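Local atomic coordinates of sucrose 6(F)-phosphate phosphorylase (Thermoanaerobacterium thermosaccharolyticum DSM 571, PDB entry 6S9V), a protein that belongs to the alpha-amylase family of carbohydrate-active enzymes and is built round a catalytic domain with a TIM-barrel fold. Residues 429-432 with 433-436; 364-367 with 368-372; 36-39 with 40-43. All coordinates share one frame; numbering follows the deposited sequence.

Contact 1 of 3, residues 429-432 with 433-436; sequences VQKN and VVQR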
ATOM      1  N   VAL A 429     -17.676  -5.091 -15.328  1.00 29.52           N
ATOM      2  CA  VAL A 429     -17.515  -3.730 -15.827  1.00 31.09           C
ATOM      3  C   VAL A 429     -18.825  -3.173 -16.361  1.00 33.61           C
ATOM      4  O   VAL A 429     -18.951  -1.959 -16.542  1.00 36.78           O
ATOM      5  CB  VAL A 429     -16.429  -3.640 -16.919  1.00 32.96           C
ATOM      6  CG1 VAL A 429     -15.089  -4.033 -16.358  1.00 31.88           C
ATOM      7  CG2 VAL A 429     -16.788  -4.493 -18.132  1.00 36.85           C
ATOM      8  N   GLN A 430     -19.810  -4.034 -16.621  1.00 32.16           N
ATOM      9  CA  GLN A 430     -21.107  -3.582 -17.093  1.00 32.85           C
ATOM     10  C   GLN A 430     -22.033  -3.149 -15.965  1.00 31.87           C
ATOM     11  O   GLN A 430     -23.067  -2.528 -16.242  1.00 35.45           O
ATOM     12  CB  GLN A 430     -21.761  -4.693 -17.920  1.00 37.23           C
ATOM     13  CG  GLN A 430     -20.924  -5.082 -19.130  1.00 39.83           C
ATOM     14  CD  GLN A 430     -21.605  -6.093 -20.029  1.00 43.32           C
ATOM     15  OE1 GLN A 430     -22.615  -5.800 -20.669  1.00 43.96           O
ATOM     16  NE2 GLN A 430     -21.038  -7.292 -20.095  1.00 45.63           N
ATOM     17  N   LYS A 431     -21.682  -3.427 -14.710  1.00 29.74           N
ATOM     18  CA  LYS A 431     -22.513  -2.995 -13.593  1.00 30.81           C
ATOM     19  C   LYS A 431     -22.601  -1.476 -13.561  1.00 27.71           C
ATOM     20  O   LYS A 431     -21.618  -0.775 -13.820  1.00 27.04           O
ATOM     21  CB  LYS A 431     -21.948  -3.502 -12.269  1.00 34.66           C
ATOM     22  CG  LYS A 431     -21.971  -5.010 -12.118  1.00 41.04           C
ATOM     23  CD  LYS A 431     -21.914  -5.404 -10.652  1.00 48.56           C
ATOM     24  CE  LYS A 431     -20.524  -5.200 -10.063  1.00 52.22           C
ATOM     25  NZ  LYS A 431     -20.469  -5.623  -8.629  1.00 54.72           N
ATOM     26  N   ASN A 432     -23.791  -0.965 -13.232  1.00 26.82           N
ATOM     27  CA  ASN A 432     -23.991   0.479 -13.229  1.00 26.83           C
ATOM     28  C   ASN A 432     -22.990   1.184 -12.322  1.00 23.55           C
ATOM     29  O   ASN A 432     -22.440   2.227 -12.696  1.00 22.37           O
ATOM     30  CB  ASN A 432     -25.417   0.821 -12.799  1.00 31.23           C
ATOM     31  CG  ASN A 432     -25.688   2.312 -12.833  1.00 35.47           C
ATOM     32  OD1 ASN A 432     -25.710   2.976 -11.797  1.00 34.17           O
ATOM     33  ND2 ASN A 432     -25.878   2.850 -14.028  1.00 40.02           N
ATOM     34  N   VAL A 433     -22.730   0.631 -11.130  1.00 24.07           N
ATOM     35  CA  VAL A 433     -21.826   1.292 -10.193  1.00 25.09           C
ATOM     36  C   VAL A 433     -20.413   1.361 -10.764  1.00 23.17           C
ATOM     37  O   VAL A 433     -19.693   2.344 -10.539  1.00 20.43           O
ATOM     38  CB  VAL A 433     -21.844   0.589  -8.819  1.00 24.61           C
ATOM     39  CG1 VAL A 433     -21.333  -0.848  -8.931  1.00 27.09           C
ATOM     40  CG2 VAL A 433     -21.008   1.383  -7.815  1.00 21.65           C
ATOM     41  N   VAL A 434     -19.996   0.343 -11.521  1.00 21.10           N
ATOM     42  CA  VAL A 434     -18.663   0.352 -12.110  1.00 19.85           C
ATOM     43  C   VAL A 434     -18.591   1.361 -13.253  1.00 20.48           C
ATOM     44  O   VAL A 434     -17.609   2.103 -13.387  1.00 21.29           O
ATOM     45  CB  VAL A 434     -18.281  -1.063 -12.582  1.00 21.03           C
ATOM     46  CG1 VAL A 434     -16.946  -1.049 -13.324  1.00 20.77           C
ATOM     47  CG2 VAL A 434     -18.226  -2.010 -11.393  1.00 21.10           C
ATOM     48  N   GLN A 435     -19.629   1.418 -14.089  1.00 22.34           N
ATOM     49  CA  GLN A 435     -19.635   2.409 -15.161  1.00 23.65           C
ATOM     50  C   GLN A 435     -19.626   3.826 -14.593  1.00 23.21           C
ATOM     51  O   GLN A 435     -18.961   4.716 -15.139  1.00 21.49           O
ATOM     52  CB  GLN A 435     -20.838   2.189 -16.079  1.00 26.76           C
ATOM     53  CG  GLN A 435     -20.708   0.983 -17.041  1.00 34.10           C
ATOM     54  CD  GLN A 435     -19.519   1.078 -18.013  1.00 42.54           C
ATOM     55  OE1 GLN A 435     -19.262   2.127 -18.610  1.00 45.19           O
ATOM     56  NE2 GLN A 435     -18.799  -0.035 -18.180  1.00 44.20           N
ATOM     57  N   ARG A 436     -20.342   4.057 -13.488  1.00 23.96           N
ATOM     58  CA  ARG A 436     -20.289   5.368 -12.841  1.00 24.19           C
ATOM     59  C   ARG A 436     -18.890   5.675 -12.328  1.00 22.46           C
ATOM     60  O   ARG A 436     -18.414   6.811 -12.445  1.00 22.45           O
ATOM     61  CB  ARG A 436     -21.285   5.445 -11.687  1.00 25.16           C
ATOM     62  CG  ARG A 436     -22.732   5.436 -12.111  1.00 25.68           C
ATOM     63  CD  ARG A 436     -23.628   5.286 -10.893  1.00 28.05           C
ATOM     64  NE  ARG A 436     -23.558   6.450 -10.018  1.00 30.85           N
ATOM     65  CZ  ARG A 436     -24.071   6.497  -8.790  1.00 34.17           C
ATOM     66  NH1 ARG A 436     -24.685   5.433  -8.279  1.00 31.22           N
ATOM     67  NH2 ARG A 436     -23.972   7.610  -8.073  1.00 37.30           N
TER
HETATM   68  O   HOH W   1     -25.158   2.707  -9.230  1.00 26.05           O

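Contact 2 of 3, residues 364-367 with 368-372; sequences YYSA and LNCDD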
ATOM      1  N   TYR A 364     -14.006  -2.394   0.261  1.00 17.29           N
ATOM      2  CA  TYR A 364     -14.492  -1.067   0.627  1.00 18.54           C
ATOM      3  C   TYR A 364     -15.967  -0.914   0.281  1.00 20.05           C
ATOM      4  O   TYR A 364     -16.730  -0.300   1.038  1.00 21.59           O
ATOM      5  CB  TYR A 364     -13.644   0.010  -0.039  1.00 18.55           C
ATOM      6  CG  TYR A 364     -13.563   1.271   0.784  1.00 18.63           C
ATOM      7  CD1 TYR A 364     -12.567   1.438   1.742  1.00 19.31           C
ATOM      8  CD2 TYR A 364     -14.494   2.284   0.622  1.00 18.53           C
ATOM      9  CE1 TYR A 364     -12.496   2.589   2.504  1.00 21.16           C
ATOM     10  CE2 TYR A 364     -14.436   3.431   1.373  1.00 18.66           C
ATOM     11  CZ  TYR A 364     -13.436   3.585   2.316  1.00 20.31           C
ATOM     12  OH  TYR A 364     -13.388   4.745   3.063  1.00 19.21           O
ATOM     13  N   TYR A 365     -16.393  -1.494  -0.841  1.00 19.74           N
ATOM     14  CA  TYR A 365     -17.800  -1.478  -1.220  1.00 20.87           C
ATOM     15  C   TYR A 365     -18.657  -2.198  -0.185  1.00 20.08           C
ATOM     16  O   TYR A 365     -19.713  -1.689   0.213  1.00 21.33           O
ATOM     17  CB  TYR A 365     -17.929  -2.106  -2.607  1.00 21.40           C
ATOM     18  CG  TYR A 365     -19.311  -2.133  -3.210  1.00 19.79           C
ATOM     19  CD1 TYR A 365     -19.979  -0.960  -3.547  1.00 19.70           C
ATOM     20  CD2 TYR A 365     -19.927  -3.341  -3.494  1.00 20.55           C
ATOM     21  CE1 TYR A 365     -21.241  -1.001  -4.138  1.00 22.97           C
ATOM     22  CE2 TYR A 365     -21.177  -3.391  -4.076  1.00 21.88           C
ATOM     23  CZ  TYR A 365     -21.833  -2.225  -4.387  1.00 22.46           C
ATOM     24  OH  TYR A 365     -23.080  -2.295  -4.969  1.00 22.19           O
ATOM     25  N   SER A 366     -18.206  -3.366   0.286  1.00 19.60           N
ATOM     26  CA  SER A 366     -18.938  -4.068   1.344  1.00 22.45           C
ATOM     27  C   SER A 366     -18.953  -3.260   2.640  1.00 21.66           C
ATOM     28  O   SER A 366     -19.944  -3.277   3.386  1.00 21.54           O
ATOM     29  CB  SER A 366     -18.316  -5.443   1.602  1.00 24.28           C
ATOM     30  OG  SER A 366     -18.613  -6.361   0.565  1.00 22.81           O
ATOM     31  N   ALA A 367     -17.856  -2.550   2.926  1.00 20.90           N
ATOM     32  CA  ALA A 367     -17.784  -1.744   4.140  1.00 20.87           C
ATOM     33  C   ALA A 367     -18.828  -0.636   4.140  1.00 19.60           C
ATOM     34  O   ALA A 367     -19.307  -0.239   5.208  1.00 19.34           O
ATOM     35  CB  ALA A 367     -16.385  -1.148   4.293  1.00 21.53           C
ATOM     36  N   LEU A 368     -19.200  -0.137   2.964  1.00 18.84           N
ATOM     37  CA  LEU A 368     -20.249   0.862   2.819  1.00 20.74           C
ATOM     38  C   LEU A 368     -21.626   0.239   2.603  1.00 22.06           C
ATOM     39  O   LEU A 368     -22.539   0.913   2.114  1.00 22.40           O
ATOM     40  CB  LEU A 368     -19.916   1.816   1.674  1.00 21.16           C
ATOM     41  CG  LEU A 368     -18.698   2.688   1.987  1.00 21.15           C
ATOM     42  CD1 LEU A 368     -18.256   3.476   0.746  1.00 21.59           C
ATOM     43  CD2 LEU A 368     -19.001   3.630   3.140  1.00 21.83           C
ATOM     44  N   ASN A 369     -21.787  -1.032   2.956  1.00 22.16           N
ATOM     45  CA  ASN A 369     -23.075  -1.717   2.847  1.00 23.11           C
ATOM     46  C   ASN A 369     -23.538  -1.810   1.395  1.00 22.59           C
ATOM     47  O   ASN A 369     -24.740  -1.855   1.107  1.00 21.27           O
ATOM     48  CB  ASN A 369     -24.124  -1.011   3.708  1.00 23.33           C
ATOM     49  CG  ASN A 369     -24.914  -1.973   4.573  1.00 22.16           C
ATOM     50  OD1 ASN A 369     -24.797  -3.191   4.442  1.00 20.90           O
ATOM     51  ND2 ASN A 369     -25.724  -1.422   5.461  1.00 22.82           N
ATOM     52  N   CYS A 370     -22.579  -1.836   0.469  1.00 22.09           N
ATOM     53  CA  CYS A 370     -22.848  -1.941  -0.965  1.00 22.63           C
ATOM     54  C   CYS A 370     -23.733  -0.802  -1.462  1.00 22.31           C
ATOM     55  O   CYS A 370     -24.430  -0.933  -2.472  1.00 22.67           O
ATOM     56  CB  CYS A 370     -23.467  -3.300  -1.318  1.00 24.67           C
ATOM     57  SG  CYS A 370     -22.465  -4.703  -0.776  1.00 24.71           S
ATOM     58  N   ASP A 371     -23.658   0.336  -0.781  1.00 21.91           N
ATOM     59  CA  ASP A 371     -24.403   1.548  -1.120  1.00 22.55           C
ATOM     60  C   ASP A 371     -23.675   2.230  -2.272  1.00 22.28           C
ATOM     61  O   ASP A 371     -22.675   2.923  -2.061  1.00 22.79           O
ATOM     62  CB  ASP A 371     -24.469   2.446   0.111  1.00 24.07           C
ATOM     63  CG  ASP A 371     -25.308   3.696  -0.084  1.00 24.99           C
ATOM     64  OD1 ASP A 371     -25.492   4.163  -1.224  1.00 24.04           O
ATOM     65  OD2 ASP A 371     -25.716   4.270   0.950  1.00 24.48           O
ATOM     66  N   ASP A 372     -24.181   2.039  -3.495  1.00 21.86           N
ATOM     67  CA  ASP A 372     -23.513   2.576  -4.682  1.00 22.48           C
ATOM     68  C   ASP A 372     -23.261   4.069  -4.545  1.00 23.43           C
ATOM     69  O   ASP A 372     -22.177   4.567  -4.868  1.00 22.84           O
ATOM     70  CB  ASP A 372     -24.370   2.348  -5.929  1.00 22.53           C
ATOM     71  CG  ASP A 372     -24.431   0.899  -6.368  1.00 22.93           C
ATOM     72  OD1 ASP A 372     -23.831   0.032  -5.711  1.00 22.52           O
ATOM     73  OD2 ASP A 372     -25.120   0.633  -7.382  1.00 23.57           O
TER

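Contact 3 of 3, residues 36-39 with 40-43; sequences TLND and VLEK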
ATOM      1  N   THR A  36      -2.944 -11.222 -19.665  1.00 23.24           N
ATOM      2  CA  THR A  36      -4.363 -10.896 -19.556  1.00 23.10           C
ATOM      3  C   THR A  36      -4.571  -9.546 -18.868  1.00 22.00           C
ATOM      4  O   THR A  36      -5.513  -8.819 -19.202  1.00 22.53           O
ATOM      5  CB  THR A  36      -5.127 -11.996 -18.809  1.00 26.07           C
ATOM      6  OG1 THR A  36      -4.772 -11.991 -17.416  1.00 29.62           O
ATOM      7  CG2 THR A  36      -4.837 -13.378 -19.410  1.00 25.76           C
ATOM      8  N   LEU A  37      -3.710  -9.189 -17.910  1.00 21.83           N
ATOM      9  CA  LEU A  37      -3.784  -7.855 -17.318  1.00 22.11           C
ATOM     10  C   LEU A  37      -3.593  -6.782 -18.389  1.00 21.89           C
ATOM     11  O   LEU A  37      -4.358  -5.812 -18.462  1.00 19.64           O
ATOM     12  CB  LEU A  37      -2.748  -7.715 -16.201  1.00 20.92           C
ATOM     13  CG  LEU A  37      -2.572  -6.316 -15.605  1.00 20.50           C
ATOM     14  CD1 LEU A  37      -3.895  -5.778 -15.079  1.00 21.93           C
ATOM     15  CD2 LEU A  37      -1.530  -6.317 -14.492  1.00 19.22           C
ATOM     16  N   ASN A  38      -2.566  -6.938 -19.226  1.00 22.33           N
ATOM     17  CA  ASN A  38      -2.346  -5.991 -20.314  1.00 22.65           C
ATOM     18  C   ASN A  38      -3.533  -5.969 -21.277  1.00 22.53           C
ATOM     19  O   ASN A  38      -3.932  -4.899 -21.756  1.00 23.69           O
ATOM     20  CB  ASN A  38      -1.060  -6.347 -21.074  1.00 26.19           C
ATOM     21  CG  ASN A  38       0.187  -5.716 -20.460  1.00 32.91           C
ATOM     22  OD1 ASN A  38       0.148  -4.591 -19.958  1.00 35.66           O
ATOM     23  ND2 ASN A  38       1.310  -6.435 -20.520  1.00 34.30           N
ATOM     24  N   ASP A  39      -4.097  -7.141 -21.586  1.00 21.76           N
ATOM     25  CA  ASP A  39      -5.263  -7.195 -22.464  1.00 23.68           C
ATOM     26  C   ASP A  39      -6.452  -6.465 -21.850  1.00 23.28           C
ATOM     27  O   ASP A  39      -7.169  -5.739 -22.547  1.00 21.92           O
ATOM     28  CB  ASP A  39      -5.642  -8.649 -22.778  1.00 27.12           C
ATOM     29  CG  ASP A  39      -4.611  -9.359 -23.645  1.00 32.44           C
ATOM     30  OD1 ASP A  39      -3.758  -8.681 -24.250  1.00 33.09           O
ATOM     31  OD2 ASP A  39      -4.669 -10.605 -23.737  1.00 35.63           O
ATOM     32  N   VAL A  40      -6.689  -6.670 -20.546  1.00 21.89           N
ATOM     33  CA  VAL A  40      -7.805  -6.024 -19.861  1.00 20.25           C
ATOM     34  C   VAL A  40      -7.598  -4.519 -19.805  1.00 19.69           C
ATOM     35  O   VAL A  40      -8.531  -3.742 -20.030  1.00 21.56           O
ATOM     36  CB  VAL A  40      -7.969  -6.629 -18.451  1.00 23.64           C
ATOM     37  CG1 VAL A  40      -8.778  -5.716 -17.551  1.00 26.72           C
ATOM     38  CG2 VAL A  40      -8.627  -8.010 -18.540  1.00 26.02           C
ATOM     39  N   LEU A  41      -6.371  -4.078 -19.513  1.00 20.00           N
ATOM     40  CA  LEU A  41      -6.075  -2.650 -19.530  1.00 21.27           C
ATOM     41  C   LEU A  41      -6.354  -2.049 -20.900  1.00 22.22           C
ATOM     42  O   LEU A  41      -6.948  -0.968 -21.004  1.00 20.47           O
ATOM     43  CB  LEU A  41      -4.622  -2.413 -19.130  1.00 19.49           C
ATOM     44  CG  LEU A  41      -4.278  -2.572 -17.654  1.00 20.56           C
ATOM     45  CD1 LEU A  41      -2.771  -2.594 -17.489  1.00 22.21           C
ATOM     46  CD2 LEU A  41      -4.915  -1.456 -16.801  1.00 21.94           C
ATOM     47  N   GLU A  42      -5.936  -2.735 -21.965  1.00 21.72           N
ATOM     48  CA  GLU A  42      -6.154  -2.223 -23.314  1.00 20.99           C
ATOM     49  C   GLU A  42      -7.636  -2.234 -23.670  1.00 22.67           C
ATOM     50  O   GLU A  42      -8.124  -1.324 -24.346  1.00 25.38           O
ATOM     51  CB  GLU A  42      -5.348  -3.035 -24.326  1.00 22.10           C
ATOM     52  CG  GLU A  42      -5.608  -2.639 -25.793  1.00 25.42           C
ATOM     53  CD  GLU A  42      -4.750  -3.411 -26.795  1.00 33.59           C
ATOM     54  OE1 GLU A  42      -3.708  -3.964 -26.401  1.00 37.40           O
ATOM     55  OE2 GLU A  42      -5.121  -3.455 -27.987  1.00 37.42           O
ATOM     56  N   LYS A  43      -8.376  -3.246 -23.213  1.00 22.47           N
ATOM     57  CA  LYS A  43      -9.769  -3.351 -23.622  1.00 24.72           C
ATOM     58  C   LYS A  43     -10.628  -2.285 -22.949  1.00 25.65           C
ATOM     59  O   LYS A  43     -11.472  -1.660 -23.603  1.00 25.48           O
ATOM     60  CB  LYS A  43     -10.296  -4.746 -23.294  1.00 28.93           C
ATOM     61  CG  LYS A  43     -11.683  -5.044 -23.818  1.00 38.28           C
ATOM     62  CD  LYS A  43     -12.026  -6.518 -23.617  1.00 47.28           C
ATOM     63  CE  LYS A  43     -13.468  -6.826 -23.995  1.00 56.23           C
ATOM     64  NZ  LYS A  43     -13.807  -6.432 -25.394  1.00 61.15           N
TER

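Contact 1 of 3, residues 429-432 with 433-436
Asn-432 and Arg-436 meet one turn apart. Asn-432 OD1 lies 3.2 Å from Arg-436 CD, obliquely placed to the guanidinium, and the amide and guanidinium planes are turned 40° from each other. CG of Asn-432 stands anti to its backbone N (chi1 -178°), which sends the amide along the helix toward the arginine. A water bridges the two: it donates to Asn-432 OD1 at 2.6 Å and accepts from Arg-436 NH1, at the edge of the guanidinium and in its plane. The arginine also forms salt bridges with Asp-373 and the C-terminal carboxylate of Val-502.

This is the N-terminal turn of helix 432-446, with Lys-431 at the N-cap. Lys-431 O accepts a nearly straight bond from Gln-435 N at 3.0 Å, and Asn-432 O accepts one from Arg-436 N.

Val-429 and Val-434 are buried. Val-434 sets CG1 against Val-429 CA at 3.7 Å, while its CG2 touches Lys-431 CB at 4.1 Å. On the exposed side Gln-435 folds back, its chain bent at chi2 (-60°), and its NE2 donates to Val-429 O. The modelled length of that bond, 2.5 Å, is short and somewhat doubtful.

Contact 2 of 3, residues 364-367 with 368-372
The backbone of Tyr-365 and Ser-366 closes on that of Asn-369 and Cys-370 in a Schellman motif, with Cys-370 N bonded to Tyr-365 O and Asn-369 N to Ser-366 O, both at 2.9 Å. Asn-369 is the C-prime residue, and its positive phi (63°) turns the chain out of helix 364-367. A type I' turn from Leu-368 to Asp-371 overlaps the motif. Asp-371 then N-caps helix 372-384, its OD1 bonded to Ala-374 N. The motif thus joins the end of one helix to the start of the next.

Tyr-365 carries most of the side-chain contact. A chi1 of -178° turns its ring away from the backbone N and forward along the loop, where one face meets Cys-370. The CA of Cys-370 is 3.6 Å from the ring centroid and close to the ring normal, a CH-pi contact. CB touches CE2 on the same ring. Cys-370 SG meets the ring obliquely, 4.4 Å from the centroid, as a sulfur-aromatic contact.

Leu-368 packs the other way. Its CD1 lies 3.9 Å from both CD2 and CE2 of Tyr-364, whose hydroxyl bonds to Pro-276 O. Leu-280 of helix 275-285 touches both side chains.

The far end of the Tyr-365 ring is fixed by Asp-372. The carboxylate plane is 31° from that of the ring. Tyr-365 OH donates to Asp-372 OD1 at 2.6 Å, nearly in line with the C-O bond and in the ring plane.

Contact 3 of 3, residues 36-39 with 40-43
Leu-37 and Leu-41 pack against each other one turn apart on the buried side of helix 34-44. Leu-37 CD1 lies 4.1 Å from both CG and CD1 of Leu-41. The Leu-37 side chain swings beside its own carbonyl carbon (chi1 172°), which brings its CD1 methyl to Leu-41. Leu-41 CG also rests 3.3 Å from Leu-37 O, the carbonyl that accepts the bond from Leu-41 N. Val-40 makes a similar fit: its CG2 is 3.3 Å from Thr-36 O, and its backbone N bonds to the same oxygen at 2.8 Å. These i to i+4 bonds continue with Glu-42 N to Asn-38 O and Lys-43 N to Asp-39 O, as in a regular alpha-helix.

The solvent side is looser. Asp-39, Glu-42 and Lys-43 are exposed, and their side chains touch the opposite segment mainly through CB atoms. Asp-39 OD1 and Glu-42 OE1 stand 5.2 Å apart, and their like charges would favour keeping the two carboxylates separate. The Lys-43 chain is extended as far as CE and leads away from residues 36-39.

The helix is the crossover of the beta-alpha-beta unit between barrel strands 22-25 and 51-54. Leu-37 and Leu-41 face strand 22-25 through Thr-25 and Leu-23, and both touch Met-87 of helix 81-88. Val-40 packs on Leu-422 and Ile-425 of helix 422-428.

How the contacts relate
Each contact mixes buried and exposed residues; contact 2 also buries tyrosines and a serine. Contact 3 lies mid-helix in a beta-alpha-beta unit of the barrel and rests on regular helix bonds and leucine packing. Contacts 1 and 2 lie at helix ends, where polar side chains and caps do more of the work. Those two touch: Val-433 CB is 3.6 Å from Asp-372 OD2, so the start of helix 432-446 packs on the start of helix 372-384. Contact 3 stays apart, about 7 Å from contact 1 and about 18 Å from contact 2 at the nearest atoms. Phe-45 links it indirectly to contact 1, touching both Val-40 and Val-429.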